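Local atomic coordinates of Lys-gingipain catalytic subunit (Porphyromonas gingivalis, PDB entry 4TKX), a protein that cleaves proteins after lysine residues as a secreted cysteine protease and may act as a virulence factor in periodontal disease. Residues F210-A215 with L243-C248. Sequence-based numbering, arbitrary orientation.
Sequences FANYTA and LAIGNC. With TCK (N-[(1S)-5-amino-1-(chloroacetyl)pentyl]-4-methylbenzenesulfonamide), chain U.
Ala211 and Tyr213 bond through their backbones to Leu243 and Ile245, joining two neighbouring parallel strands, 210-214 and 242-247, in the six-stranded sheet of the C25 peptidase domain. Ala211 N donates to Leu243 O and Tyr213 N to Ile245 O, while Ile245 N and Asn247 N return bonds to Ala211 O and Tyr213 O. A weak bond from Ala215 N to Asn247 O (3.5 Å) continues the pairing to the C-terminal ends of the strands, next to the nucleophile Cys249 and to His216, the probable proton donor.

On the face bearing Phe210, Asn212 and Ile245, the amide of Asn212 grips the neighbouring strand. With CG anti to the backbone N (chi1 -174°), this amide leans across to the partner strand, and both of its ND2 bonds lie close to its own plane. One is nearly straight, to Asn247 OD1 (2.9 Å, 173°); the other reaches Ile245 O at 2.9 Å from above the carbonyl plane, making that oxygen a double acceptor. The two amide planes stand 71° apart, and a water donates to both OD1 atoms, so the pair is clamped twice. Tyr313 OH bonds to Asn212 OD1 and Tyr357 OH to Asn247 ND2, further fixing the amide orientations.

Apolar contact lies toward the start of the strands, where Phe210 CE1 meets Ile245 CD1 in the plane of the ring at 3.6 Å and Phe210 CD1 lies 4.0 Å from Leu243 CD2. On the other face, Cys248 SG sits at the edge of the Tyr213 ring, whose OH bonds to His216 O.

The C-terminal ends of the two strands also form part of the lysine-binding S1 pocket: the lysyl inhibitor TCK, which Asp288 also binds, donates from its amino group NZ to Thr214 OG1 and Asn247 O, each 2.9 Å away.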
# COMPACT_ATOMS: atom_id res chain seq x y z
N PHE A 210 -10.61 6.80 2.29
CA PHE A 210 -9.78 6.31 3.37
C PHE A 210 -10.67 6.09 4.57
O PHE A 210 -11.53 6.91 4.87
CB PHE A 210 -8.71 7.37 3.68
CG PHE A 210 -7.78 7.01 4.82
CD1 PHE A 210 -6.92 5.93 4.73
CD2 PHE A 210 -7.72 7.80 5.94
CE1 PHE A 210 -6.05 5.64 5.75
CE2 PHE A 210 -6.84 7.51 6.98
CZ PHE A 210 -6.02 6.43 6.89
N ALA A 211 -10.46 4.96 5.24
CA ALA A 211 -11.14 4.64 6.50
C ALA A 211 -10.10 4.14 7.49
O ALA A 211 -9.34 3.22 7.18
CB ALA A 211 -12.18 3.57 6.27
N ASN A 212 -10.06 4.75 8.67
CA ASN A 212 -9.09 4.37 9.70
C ASN A 212 -9.85 4.20 11.00
O ASN A 212 -10.54 5.11 11.46
CB ASN A 212 -8.03 5.47 9.83
CG ASN A 212 -6.85 5.14 10.78
OD1 ASN A 212 -6.10 6.05 11.13
ND2 ASN A 212 -6.64 3.86 11.13
N TYR A 213 -9.74 3.01 11.57
CA TYR A 213 -10.37 2.65 12.84
C TYR A 213 -9.28 2.30 13.84
O TYR A 213 -8.37 1.55 13.53
CB TYR A 213 -11.28 1.45 12.61
CG TYR A 213 -11.79 0.74 13.85
CD1 TYR A 213 -11.04 -0.25 14.46
CD2 TYR A 213 -13.05 1.02 14.37
CE1 TYR A 213 -11.53 -0.92 15.58
CE2 TYR A 213 -13.53 0.35 15.50
CZ TYR A 213 -12.75 -0.60 16.10
OH TYR A 213 -13.23 -1.29 17.20
N THR A 214 -9.37 2.90 15.02
CA THR A 214 -8.48 2.54 16.12
C THR A 214 -9.29 2.27 17.40
O THR A 214 -10.01 3.14 17.91
CB THR A 214 -7.39 3.62 16.36
OG1 THR A 214 -6.61 3.23 17.48
CG2 THR A 214 -7.98 5.01 16.62
N ALA A 215 -9.18 1.01 17.85
CA ALA A 215 -9.81 0.48 19.07
C ALA A 215 -9.76 -1.06 18.95
O ALA A 215 -8.77 -1.58 18.47
CB ALA A 215 -11.21 0.98 19.26
N LEU A 243 -8.65 2.90 0.76
CA LEU A 243 -7.66 2.28 1.62
C LEU A 243 -8.26 2.24 3.00
O LEU A 243 -8.79 3.26 3.48
CB LEU A 243 -6.40 3.15 1.65
CG LEU A 243 -5.33 2.79 2.69
CD1 LEU A 243 -4.81 1.37 2.49
CD2 LEU A 243 -4.18 3.81 2.68
N ALA A 244 -8.20 1.08 3.64
CA ALA A 244 -8.61 0.98 5.05
C ALA A 244 -7.43 0.56 5.92
O ALA A 244 -6.58 -0.24 5.49
CB ALA A 244 -9.77 0.02 5.22
N ILE A 245 -7.37 1.14 7.11
CA ILE A 245 -6.34 0.80 8.09
C ILE A 245 -7.01 0.51 9.42
O ILE A 245 -7.72 1.37 9.98
CB ILE A 245 -5.32 1.95 8.26
CG1 ILE A 245 -4.68 2.31 6.92
CG2 ILE A 245 -4.28 1.61 9.37
CD1 ILE A 245 -3.59 3.35 7.02
N GLY A 246 -6.80 -0.70 9.91
CA GLY A 246 -7.32 -1.09 11.20
C GLY A 246 -6.17 -1.15 12.19
O GLY A 246 -5.34 -2.05 12.15
N ASN A 247 -6.10 -0.13 13.04
CA ASN A 247 -5.10 -0.11 14.10
C ASN A 247 -5.78 -0.78 15.29
O ASN A 247 -6.41 -0.13 16.13
CB ASN A 247 -4.68 1.32 14.42
CG ASN A 247 -3.90 1.95 13.30
OD1 ASN A 247 -4.33 2.95 12.72
ND2 ASN A 247 -2.77 1.36 12.95
N CYS A 248 -5.68 -2.10 15.31
CA CYS A 248 -6.39 -2.93 16.28
C CYS A 248 -5.85 -4.34 16.19
O CYS A 248 -5.02 -4.64 15.33
CB CYS A 248 -7.89 -2.92 15.99
SG CYS A 248 -8.37 -3.49 14.34
S TCK U . -5.59 -4.69 23.70
O1S TCK U . -4.57 -3.75 24.09
O2S TCK U . -6.85 -4.19 24.24
C1 TCK U . -5.25 -6.32 24.36
C2 TCK U . -6.16 -6.86 25.25
C3 TCK U . -5.92 -8.14 25.78
C4 TCK U . -4.78 -8.83 25.41
C5 TCK U . -3.86 -8.26 24.50
C6 TCK U . -4.09 -7.00 23.98
C7 TCK U . -4.53 -10.19 25.99
N TCK U . -5.63 -4.77 22.05
CA TCK U . -6.73 -4.23 21.24
C TCK U . -7.30 -5.35 20.42
O TCK U . -7.91 -5.14 19.40
CB TCK U . -6.19 -3.11 20.31
CG TCK U . -5.73 -1.89 21.09
CD TCK U . -5.01 -0.83 20.18
CE TCK U . -5.96 0.04 19.41
NZ TCK U . -5.21 0.94 18.56
CM TCK U . -7.01 -6.79 20.88
O HOH W 1 -3.42 5.26 11.20